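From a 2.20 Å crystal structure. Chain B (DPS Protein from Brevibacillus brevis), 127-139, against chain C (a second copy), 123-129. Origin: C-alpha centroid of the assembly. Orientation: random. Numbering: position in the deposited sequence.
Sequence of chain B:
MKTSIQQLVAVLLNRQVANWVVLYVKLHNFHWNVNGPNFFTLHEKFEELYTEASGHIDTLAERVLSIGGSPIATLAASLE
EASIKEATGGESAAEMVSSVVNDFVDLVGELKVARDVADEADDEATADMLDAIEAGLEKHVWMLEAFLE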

# COMPACT_ATOMS: atom_id res chain seq x y z
N ALA B 127 19.60 -9.18 2.17
CA ALA B 127 18.59 -10.08 1.64
C ALA B 127 17.21 -9.66 2.13
O ALA B 127 16.25 -9.62 1.37
N ASP B 128 17.12 -9.32 3.41
CA ASP B 128 15.85 -8.91 3.99
C ASP B 128 15.29 -7.64 3.36
O ASP B 128 14.08 -7.56 3.10
N MET B 129 16.14 -6.65 3.12
CA MET B 129 15.68 -5.41 2.51
C MET B 129 15.17 -5.69 1.10
O MET B 129 14.14 -5.15 0.68
N LEU B 130 15.91 -6.52 0.36
CA LEU B 130 15.52 -6.87 -1.00
C LEU B 130 14.19 -7.61 -0.99
O LEU B 130 13.35 -7.42 -1.88
N ASP B 131 14.01 -8.45 0.02
CA ASP B 131 12.79 -9.24 0.16
C ASP B 131 11.58 -8.32 0.37
O ASP B 131 10.52 -8.54 -0.21
N ALA B 132 11.75 -7.28 1.17
CA ALA B 132 10.67 -6.33 1.42
C ALA B 132 10.25 -5.63 0.12
O ALA B 132 9.07 -5.41 -0.11
N ILE B 133 11.21 -5.30 -0.75
CA ILE B 133 10.87 -4.67 -2.03
C ILE B 133 10.13 -5.68 -2.86
O ILE B 133 9.11 -5.38 -3.47
N GLU B 134 10.66 -6.90 -2.90
CA GLU B 134 10.05 -7.98 -3.68
C GLU B 134 8.59 -8.26 -3.29
O GLU B 134 7.72 -8.38 -4.16
N ALA B 135 8.33 -8.37 -2.00
CA ALA B 135 6.98 -8.65 -1.52
C ALA B 135 6.01 -7.57 -1.99
O ALA B 135 4.89 -7.86 -2.40
N GLY B 136 6.46 -6.32 -1.94
CA GLY B 136 5.63 -5.21 -2.37
C GLY B 136 5.31 -5.26 -3.86
O GLY B 136 4.19 -4.98 -4.27
N LEU B 137 6.31 -5.62 -4.66
CA LEU B 137 6.12 -5.71 -6.11
C LEU B 137 5.14 -6.83 -6.47
O LEU B 137 4.30 -6.67 -7.36
N GLU B 138 5.25 -7.96 -5.79
CA GLU B 138 4.36 -9.08 -6.06
C GLU B 138 2.91 -8.68 -5.79
O GLU B 138 2.00 -9.10 -6.50
N LYS B 139 2.69 -7.85 -4.78
CA LYS B 139 1.35 -7.39 -4.46
C LYS B 139 0.86 -6.43 -5.55
O LYS B 139 -0.29 -6.53 -6.00
N ASP C 123 9.39 -19.44 -1.58
CA ASP C 123 8.44 -18.34 -1.46
C ASP C 123 8.73 -17.68 -0.12
O ASP C 123 7.96 -17.81 0.84
N GLU C 124 9.87 -16.99 -0.05
CA GLU C 124 10.32 -16.32 1.15
C GLU C 124 9.40 -15.19 1.60
O GLU C 124 9.25 -14.94 2.80
N ALA C 125 8.79 -14.50 0.64
CA ALA C 125 7.88 -13.40 0.96
C ALA C 125 6.71 -13.93 1.78
O ALA C 125 6.25 -13.27 2.71
N THR C 126 6.21 -15.10 1.41
CA THR C 126 5.11 -15.69 2.15
C THR C 126 5.59 -16.09 3.54
O THR C 126 4.92 -15.83 4.54
N ALA C 127 6.75 -16.73 3.60
CA ALA C 127 7.31 -17.16 4.88
C ALA C 127 7.48 -15.96 5.81
O ALA C 127 7.14 -16.03 6.98
N ASP C 128 7.98 -14.86 5.27
CA ASP C 128 8.20 -13.67 6.08
C ASP C 128 6.90 -13.10 6.66
O ASP C 128 6.86 -12.71 7.83
N MET C 129 5.85 -13.05 5.86
CA MET C 129 4.57 -12.53 6.35
C MET C 129 4.04 -13.43 7.46
O MET C 129 3.50 -12.94 8.46

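Where one helix presents its N-terminal turn to the flank of another, small residues let the backbones come close, and acidic side chains and water then gather round the exposed amide groups. The contact between two copies of the DPS protein from Brevibacillus brevis illustrates this. Helix 127-139 of chain B meets the start of helix 124-129 of chain C at an angle of 101°, and the axes approach to 9.7 Å.

At the centre is C:Ala125, which has the largest covered area of any residue here. Its methyl group points toward chain B and packs against another methyl, with C:Ala125 CB 4.1 Å from B:Ala135 CB; the CA atoms of these two alanines lie only 5.4 Å apart. The same methyl also meets a carboxylate, since B:Glu138 OE1 approaches C:Ala125 CB to 4.0 Å. B:Glu138 reaches it with chi1 in m and chi2 in t.

Nearly as much surface is covered on B:Asp131, whose side chain points toward chain C with chi1 in t. Its carboxylate lies over the first turn of the opposing helix, with B:Asp131 OD1 3.8 Å from C:Ala125 N and B:Asp131 OD2 4.0 Å from C:Asp128 CB. These are packing contacts, not hydrogen bonds, and B:Asp131 OD1 is buried without a polar partner in the model. The free amides of that turn are served otherwise. C:Asp123, at the N-cap position, accepts a capping bond at OD1 from C:Thr126 N (3.1 Å), while C:Thr126 OG1 donates to C:Asp123 OD2 at 2.6 Å. Water 2 accepts from C:Ala125 N at 3.2 Å, and water 3 from C:Glu124 N at 3.3 Å.

Both waters also lie within hydrogen-bonding distance of B:Glu134 OE2, at 3.2 Å in each case, so this extended side chain, with chi1 and chi2 both in t, is linked to chain C through solvent rather than by direct contact.

C:Asp128 covers the next largest area, and its CA-to-CB bond points toward chain B. It faces its own counterpart: B:Asp128 starts out sideways, but its end comes nearer, and both residues have chi1 in t and chi2 at 66°. B:Asp128 OD1 and C:Asp128 OD1 are 4.2 Å apart, a proximity of like charges. Water 1 bridges them, donating to B:Asp128 OD1 at 2.8 Å and to C:Asp128 OD1 at 2.7 Å. One solvent molecule thus supplies the protons that neither carboxylate can offer the other.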

# COMPACT_ATOMS: atom_id res chain seq x y z
CB ALA B 127 18.87 -11.52 2.08
CB ASP B 128 15.99 -8.71 5.50
CG ASP B 128 14.65 -8.52 6.19
OD1 ASP B 128 13.85 -9.46 6.21
OD2 ASP B 128 14.41 -7.41 6.70
CB MET B 129 16.82 -4.39 2.42
CG MET B 129 17.22 -4.11 0.98
SD MET B 129 18.16 -2.65 0.76
CE MET B 129 17.01 -1.43 1.22
CB LEU B 130 16.60 -7.74 -1.64
CG LEU B 130 17.97 -7.08 -1.83
CD1 LEU B 130 18.96 -8.09 -2.40
CD2 LEU B 130 17.84 -5.86 -2.76
CB ASP B 131 12.95 -10.21 1.33
CG ASP B 131 11.89 -11.31 1.35
OD1 ASP B 131 11.40 -11.70 0.27
OD2 ASP B 131 11.58 -11.81 2.45
CB ALA B 132 11.11 -5.28 2.47
CB ILE B 133 12.12 -4.26 -2.85
CG1 ILE B 133 12.74 -2.98 -2.29
CG2 ILE B 133 11.74 -3.93 -4.31
CD1 ILE B 133 13.00 -2.97 -0.86
CB GLU B 134 10.86 -9.27 -3.51
CG GLU B 134 10.46 -10.38 -4.48
CD GLU B 134 11.06 -11.73 -4.12
OE1 GLU B 134 12.27 -11.78 -3.81
OE2 GLU B 134 10.32 -12.74 -4.16
CB ALA B 135 6.97 -8.73 0.02
CB LEU B 137 7.46 -5.97 -6.81
CG LEU B 137 8.52 -4.87 -6.69
CD1 LEU B 137 9.73 -5.22 -7.56
CD2 LEU B 137 7.92 -3.54 -7.12
CB GLU B 138 4.76 -10.28 -5.21
CG GLU B 138 6.09 -10.90 -5.67
CD GLU B 138 6.51 -12.10 -4.84
OE1 GLU B 138 5.75 -12.52 -3.95
OE2 GLU B 138 7.61 -12.63 -5.08
CB LYS B 139 1.31 -6.71 -3.10
CG LYS B 139 -0.07 -6.24 -2.68
CD LYS B 139 -0.06 -5.72 -1.25
CE LYS B 139 -1.41 -5.11 -0.88
NZ LYS B 139 -1.43 -4.63 0.53
CB ASP C 123 7.00 -18.86 -1.51
CG ASP C 123 5.99 -17.73 -1.48
OD1 ASP C 123 6.41 -16.56 -1.32
OD2 ASP C 123 4.78 -18.01 -1.61
CB GLU C 124 11.72 -15.75 0.93
CG GLU C 124 12.75 -16.15 1.96
CD GLU C 124 13.13 -17.62 1.87
OE1 GLU C 124 13.19 -18.15 0.74
OE2 GLU C 124 13.38 -18.24 2.93
CB ALA C 125 7.37 -12.75 -0.32
CB THR C 126 4.53 -16.92 1.43
OG1 THR C 126 3.81 -16.50 0.27
CG2 THR C 126 3.58 -17.70 2.36
CB ALA C 127 8.66 -17.84 4.67
CB ASP C 128 8.90 -12.59 5.25
CG ASP C 128 9.38 -11.43 6.10
OD1 ASP C 128 10.28 -11.64 6.94
OD2 ASP C 128 8.84 -10.32 5.95
CB MET C 129 3.53 -12.49 5.23
CG MET C 129 2.41 -13.50 5.47
SD MET C 129 0.96 -13.23 4.53
CE MET C 129 0.45 -11.65 5.15
O HOH W 1 11.73 -9.70 8.08
O HOH W 2 8.41 -14.70 -2.57
O HOH W 3 10.50 -15.66 -2.98